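Soluble epoxide hydrolase (Bacillus megaterium, PDB 4INZ) is a single-chain soluble enzyme of the epoxide hydrolase family, built on the alpha/beta hydrolase fold. Local coordinates at residues Q132-F137 and I246-I251; R55-E60 and E293-M298. The protein carries 1 engineered substitution. All coordinates share one frame; numbering follows the deposited sequence.

Contact 1 (Q132-F137 and I246-I251); sequences QKLIAF and IPVQII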
loop_
_atom_site.group_PDB
_atom_site.type_symbol
_atom_site.label_atom_id
_atom_site.label_comp_id
_atom_site.label_asym_id
_atom_site.label_seq_id
_atom_site.Cartn_x
_atom_site.Cartn_y
_atom_site.Cartn_z
ATOM N N GLN A 132 -13.282 1.156 -10.479
ATOM C CA GLN A 132 -13.970 0.105 -11.224
ATOM C C GLN A 132 -13.836 -1.237 -10.516
ATOM O O GLN A 132 -14.815 -1.969 -10.329
ATOM C CB GLN A 132 -13.387 -0.015 -12.629
ATOM C CG GLN A 132 -13.429 1.268 -13.432
ATOM C CD GLN A 132 -12.633 1.157 -14.710
ATOM O OE1 GLN A 132 -12.614 2.077 -15.525
ATOM N NE2 GLN A 132 -11.966 0.021 -14.893
ATOM N N LYS A 133 -12.604 -1.561 -10.146
ATOM C CA LYS A 133 -12.306 -2.788 -9.426
ATOM C C LYS A 133 -11.132 -2.512 -8.508
ATOM O O LYS A 133 -10.281 -1.669 -8.814
ATOM C CB LYS A 133 -11.928 -3.916 -10.390
ATOM C CG LYS A 133 -13.017 -4.343 -11.365
ATOM C CD LYS A 133 -12.581 -5.603 -12.101
ATOM C CE LYS A 133 -13.696 -6.175 -12.948
ATOM N NZ LYS A 133 -13.949 -5.326 -14.121
ATOM N N LEU A 134 -11.082 -3.231 -7.393
ATOM C CA LEU A 134 -10.012 -3.080 -6.417
ATOM C C LEU A 134 -9.250 -4.387 -6.264
ATOM O O LEU A 134 -9.856 -5.446 -6.076
ATOM C CB LEU A 134 -10.586 -2.660 -5.063
ATOM C CG LEU A 134 -9.590 -2.556 -3.910
ATOM C CD1 LEU A 134 -8.639 -1.388 -4.143
ATOM C CD2 LEU A 134 -10.329 -2.404 -2.569
ATOM N N ILE A 135 -7.922 -4.311 -6.355
ATOM C CA ILE A 135 -7.071 -5.460 -6.091
ATOM C C ILE A 135 -6.197 -5.113 -4.899
ATOM O O ILE A 135 -5.372 -4.197 -4.970
ATOM C CB ILE A 135 -6.188 -5.803 -7.302
ATOM C CG1 ILE A 135 -7.061 -6.068 -8.532
ATOM C CG2 ILE A 135 -5.294 -7.001 -6.986
ATOM C CD1 ILE A 135 -6.274 -6.392 -9.797
ATOM N N ALA A 136 -6.403 -5.824 -3.793
ATOM C CA ALA A 136 -5.706 -5.508 -2.553
ATOM C C ALA A 136 -4.772 -6.634 -2.132
ATOM O O ALA A 136 -5.188 -7.790 -2.049
ATOM C CB ALA A 136 -6.710 -5.231 -1.452
ATOM N N PHE A 137 -3.516 -6.278 -1.860
ATOM C CA PHE A 137 -2.531 -7.205 -1.298
ATOM C C PHE A 137 -2.456 -7.023 0.221
ATOM O O PHE A 137 -3.240 -6.272 0.797
ATOM C CB PHE A 137 -1.149 -6.978 -1.947
ATOM C CG PHE A 137 -1.108 -7.329 -3.407
ATOM C CD1 PHE A 137 -0.593 -8.555 -3.826
ATOM C CD2 PHE A 137 -1.594 -6.442 -4.367
ATOM C CE1 PHE A 137 -0.562 -8.890 -5.183
ATOM C CE2 PHE A 137 -1.577 -6.775 -5.721
ATOM C CZ PHE A 137 -1.057 -7.994 -6.133
ATOM N N ILE A 246 -18.244 -2.784 -4.928
ATOM C CA ILE A 246 -17.517 -2.997 -6.177
ATOM C C ILE A 246 -16.823 -4.355 -6.137
ATOM O O ILE A 246 -16.663 -4.935 -5.068
ATOM C CB ILE A 246 -16.473 -1.893 -6.402
ATOM C CG1 ILE A 246 -15.381 -1.982 -5.334
ATOM C CG2 ILE A 246 -17.149 -0.517 -6.391
ATOM C CD1 ILE A 246 -14.268 -0.972 -5.502
ATOM N N PRO A 247 -16.422 -4.879 -7.305
ATOM C CA PRO A 247 -15.702 -6.154 -7.319
ATOM C C PRO A 247 -14.304 -5.988 -6.734
ATOM O O PRO A 247 -13.589 -5.053 -7.103
ATOM C CB PRO A 247 -15.607 -6.492 -8.813
ATOM C CG PRO A 247 -16.661 -5.647 -9.474
ATOM C CD PRO A 247 -16.696 -4.388 -8.664
ATOM N N VAL A 248 -13.927 -6.894 -5.838
ATOM C CA VAL A 248 -12.640 -6.825 -5.158
ATOM C C VAL A 248 -11.923 -8.170 -5.208
ATOM O O VAL A 248 -12.546 -9.227 -5.058
ATOM C CB VAL A 248 -12.796 -6.411 -3.681
ATOM C CG1 VAL A 248 -11.439 -6.386 -2.987
ATOM C CG2 VAL A 248 -13.465 -5.046 -3.579
ATOM N N GLN A 249 -10.612 -8.114 -5.426
ATOM C CA GLN A 249 -9.756 -9.289 -5.355
ATOM C C GLN A 249 -8.693 -9.060 -4.293
ATOM O O GLN A 249 -7.997 -8.044 -4.332
ATOM C CB GLN A 249 -9.049 -9.531 -6.690
ATOM C CG GLN A 249 -7.994 -10.642 -6.613
ATOM C CD GLN A 249 -8.608 -12.032 -6.654
ATOM O OE1 GLN A 249 -9.430 -12.332 -7.522
ATOM N NE2 GLN A 249 -8.213 -12.883 -5.717
ATOM N N ILE A 250 -8.570 -10.004 -3.358
ATOM C CA ILE A 250 -7.483 -10.000 -2.390
ATOM C C ILE A 250 -6.426 -11.001 -2.838
ATOM O O ILE A 250 -6.760 -12.117 -3.242
ATOM C CB ILE A 250 -7.943 -10.454 -0.997
ATOM C CG1 ILE A 250 -9.137 -9.634 -0.506
ATOM C CG2 ILE A 250 -6.776 -10.436 -0.018
ATOM C CD1 ILE A 250 -8.975 -8.171 -0.652
ATOM N N ILE A 251 -5.157 -10.598 -2.772
ATOM C CA ILE A 251 -4.032 -11.493 -3.060
ATOM C C ILE A 251 -3.082 -11.405 -1.876
ATOM O O ILE A 251 -2.459 -10.372 -1.651
ATOM C CB ILE A 251 -3.314 -11.103 -4.363
ATOM C CG1 ILE A 251 -4.329 -11.079 -5.515
ATOM C CG2 ILE A 251 -2.176 -12.079 -4.658
ATOM C CD1 ILE A 251 -3.761 -10.628 -6.858
#
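Four backbone hydrogen bonds join strand 133-137 to strand 248-251, and they alternate in the parallel manner. Leu134 gives its N-H to Pro247 O at 3.1 Å and takes the N-H of Gln249 on its own O at 2.8 Å; Ala136 then donates to Gln249 O and accepts from Ile251 N. All four are close to straight. Leu134 O and Ala136 O each also receive a CA-H, from Val248 and Ile250 respectively. The alternate residues Lys133, Ile135 and Phe137 bond through their backbones to Leu110 and Val112 of strand 108-112, so 132-137 runs inside the central sheet of the alpha/beta hydrolase fold. Ile251 O, buried here, has no hydrogen-bond partner in the model; Phe137 CA, 3.2 Å from it, offers only a CA-H contact. Gln249 folds back at chi2 (79°) so that its NE2 reaches Ile250 O at 3.0 Å, approaching from above the carbonyl plane. On the face of Leu134 and Ala136, Ile250 CD1 reaches Ala136 CB at 3.8 Å, and Trp121 of helix 115-126 covers both strands. On the other face Ile251 stands alongside Phe137, its CG2 3.6 Å from Phe137 CE1, while its CD1 reaches Ile135 CG2.

Contact 2 (R55-E60 and E293-M298); sequences RHQIDE and EVNNVM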
loop_
_atom_site.group_PDB
_atom_site.type_symbol
_atom_site.label_atom_id
_atom_site.label_comp_id
_atom_site.label_asym_id
_atom_site.label_seq_id
_atom_site.Cartn_x
_atom_site.Cartn_y
_atom_site.Cartn_z
ATOM N N ARG A 55 6.987 -3.345 -10.380
ATOM C CA ARG A 55 7.634 -3.514 -11.684
ATOM C C ARG A 55 7.105 -4.691 -12.520
ATOM O O ARG A 55 6.963 -4.575 -13.744
ATOM C CB ARG A 55 9.152 -3.634 -11.502
ATOM C CG ARG A 55 9.586 -4.820 -10.640
ATOM C CD ARG A 55 10.991 -4.594 -10.078
ATOM N NE ARG A 55 11.449 -5.718 -9.270
ATOM C CZ ARG A 55 11.103 -5.907 -8.002
ATOM N NH1 ARG A 55 10.290 -5.042 -7.397
ATOM N NH2 ARG A 55 11.564 -6.965 -7.339
ATOM N N HIS A 56 6.833 -5.826 -11.877
ATOM C CA HIS A 56 6.404 -7.008 -12.622
ATOM C C HIS A 56 4.974 -6.886 -13.138
ATOM O O HIS A 56 4.628 -7.461 -14.176
ATOM C CB HIS A 56 6.548 -8.270 -11.775
ATOM C CG HIS A 56 7.956 -8.550 -11.350
ATOM N ND1 HIS A 56 8.950 -8.885 -12.243
ATOM C CD2 HIS A 56 8.532 -8.551 -10.125
ATOM C CE1 HIS A 56 10.083 -9.075 -11.586
ATOM N NE2 HIS A 56 9.854 -8.890 -10.298
ATOM N N GLN A 57 4.143 -6.149 -12.408
ATOM C CA GLN A 57 2.776 -5.901 -12.861
ATOM C C GLN A 57 2.748 -4.805 -13.918
ATOM O O GLN A 57 1.952 -4.856 -14.848
ATOM C CB GLN A 57 1.854 -5.545 -11.686
ATOM C CG GLN A 57 1.538 -6.730 -10.769
ATOM C CD GLN A 57 2.745 -7.155 -9.961
ATOM O OE1 GLN A 57 3.420 -6.323 -9.340
ATOM N NE2 GLN A 57 3.028 -8.454 -9.959
ATOM N N ILE A 58 3.612 -3.809 -13.769
ATOM C CA ILE A 58 3.753 -2.787 -14.805
ATOM C C ILE A 58 4.121 -3.455 -16.137
ATOM O O ILE A 58 3.517 -3.170 -17.176
ATOM C CB ILE A 58 4.806 -1.735 -14.418
ATOM C CG1 ILE A 58 4.285 -0.897 -13.254
ATOM C CG2 ILE A 58 5.136 -0.824 -15.615
ATOM C CD1 ILE A 58 5.342 -0.028 -12.615
ATOM N N ASP A 59 5.095 -4.360 -16.106
ATOM C CA ASP A 59 5.518 -5.030 -17.338
ATOM C C ASP A 59 4.421 -5.912 -17.927
ATOM O O ASP A 59 4.247 -5.982 -19.151
ATOM C CB ASP A 59 6.792 -5.847 -17.107
ATOM C CG ASP A 59 8.013 -4.970 -16.878
ATOM O OD1 ASP A 59 7.966 -3.766 -17.224
ATOM O OD2 ASP A 59 9.023 -5.488 -16.358
ATOM N N GLU A 60 3.671 -6.579 -17.058
ATOM C CA GLU A 60 2.691 -7.552 -17.523
ATOM C C GLU A 60 1.417 -6.901 -18.047
ATOM O O GLU A 60 0.855 -7.338 -19.050
ATOM C CB GLU A 60 2.344 -8.549 -16.409
ATOM C CG GLU A 60 1.189 -9.476 -16.760
ATOM C CD GLU A 60 1.538 -10.516 -17.828
ATOM O OE1 GLU A 60 2.733 -10.693 -18.150
ATOM O OE2 GLU A 60 0.605 -11.164 -18.348
ATOM N N GLU A 293 2.523 -16.094 -10.286
ATOM C CA GLU A 293 1.293 -16.542 -9.628
ATOM C C GLU A 293 0.323 -15.368 -9.432
ATOM O O GLU A 293 -0.881 -15.471 -9.702
ATOM C CB GLU A 293 1.604 -17.187 -8.275
ATOM C CG GLU A 293 0.358 -17.703 -7.587
ATOM C CD GLU A 293 0.644 -18.470 -6.317
ATOM O OE1 GLU A 293 1.834 -18.704 -6.011
ATOM O OE2 GLU A 293 -0.329 -18.850 -5.627
ATOM N N VAL A 294 0.854 -14.256 -8.942
ATOM C CA VAL A 294 0.051 -13.058 -8.718
ATOM C C VAL A 294 -0.565 -12.541 -10.019
ATOM O O VAL A 294 -1.770 -12.242 -10.087
ATOM C CB VAL A 294 0.905 -11.944 -8.077
ATOM C CG1 VAL A 294 0.210 -10.594 -8.195
ATOM C CG2 VAL A 294 1.207 -12.284 -6.611
ATOM N N ASN A 295 0.257 -12.440 -11.056
ATOM C CA ASN A 295 -0.217 -11.899 -12.328
ATOM C C ASN A 295 -1.345 -12.734 -12.910
ATOM O O ASN A 295 -2.306 -12.200 -13.470
ATOM C CB ASN A 295 0.933 -11.750 -13.326
ATOM C CG ASN A 295 1.848 -10.584 -12.980
ATOM O OD1 ASN A 295 1.514 -9.754 -12.126
ATOM N ND2 ASN A 295 3.000 -10.504 -13.654
ATOM N N ASN A 296 -1.247 -14.049 -12.761
ATOM C CA ASN A 296 -2.281 -14.917 -13.310
ATOM C C ASN A 296 -3.603 -14.774 -12.559
ATOM O O ASN A 296 -4.676 -14.869 -13.157
ATOM C CB ASN A 296 -1.816 -16.371 -13.354
ATOM C CG ASN A 296 -0.846 -16.627 -14.490
ATOM O OD1 ASN A 296 -0.801 -15.868 -15.460
ATOM N ND2 ASN A 296 -0.057 -17.693 -14.375
ATOM N N VAL A 297 -3.517 -14.536 -11.254
ATOM C CA VAL A 297 -4.713 -14.304 -10.445
ATOM C C VAL A 297 -5.344 -12.955 -10.801
ATOM O O VAL A 297 -6.572 -12.837 -10.904
ATOM C CB VAL A 297 -4.404 -14.372 -8.930
ATOM C CG1 VAL A 297 -5.623 -13.933 -8.109
ATOM C CG2 VAL A 297 -3.986 -15.798 -8.544
ATOM N N MET A 298 -4.505 -11.944 -11.011
ATOM C CA MET A 298 -5.011 -10.639 -11.420
ATOM C C MET A 298 -5.762 -10.751 -12.738
ATOM O O MET A 298 -6.871 -10.241 -12.860
ATOM C CB MET A 298 -3.885 -9.603 -11.509
ATOM C CG MET A 298 -3.294 -9.255 -10.151
ATOM S SD MET A 298 -1.866 -8.149 -10.262
ATOM C CE MET A 298 -2.616 -6.689 -10.997
#
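Helix 293-298 passes helix 55-60 with the axes 10.5 Å apart at their closest and 49° between their directions. It belongs to 291-303, the C-terminal helix of this alpha/beta hydrolase, laid against the central sheet, where Val294 and Met298 also touch strands 131-137 and 248-253; the contact joins it to helix 55-61. Val294 comes first, its CG1 4.0 Å from Gln57 NE2. Asn295 carries most of the contact, its CG anti to the carbonyl carbon, which sends the amide across. There Asn295 OD1 accepts from Gln57 NE2 at 2.9 Å; the bond runs nearly in the plane of the Gln57 amide but meets OD1 from above its carbonyl plane, off the lone pairs. The bend of Gln57 at chi2 (70°) brings its NE2 into place, and the same nitrogen also donates to Gln287 O. Asn295 ND2 makes a weak bond to His56 O at 3.5 Å and packs against Glu60 CB at 3.4 Å. The Glu60 carboxylate and Asn295 amide planes are nearly parallel, but Glu60 OE2 is taken by Trp299 NE1. One turn on, the near-extended chi2 of Met298 carries its SD to 3.7 Å from Gln57 CG, the bend at chi3 turning only CE. Neutral amides thus hold this buried junction: Gln57 NE2 spends its hydrogens on two carbonyl oxygens, which probably fixes the rotation of its amide without a charge pair between the helices.

How the contacts relate
From the N terminus, after three strands, the chain forms helix 55-61, one half of contact 2, whose partner comes 233 residues later. Two further strands and two helices on comes strand 131-137; a long, mainly helical excursion without strands then returns to strand 248-253, closing the loop of contact 1. Only after strand 274-279 does helix 291-303 complete contact 2, so the shorter loop sits wholly within the longer one. Contact 1 joins neighbouring strands of the central sheet, and contact 2 pairs two helices. The C-terminal helix ties them together: it packs on the sheet, with Val294 CG1 3.5 Å from Phe137 CE1 and Met298 CG 3.6 Å from Ile251 CD1.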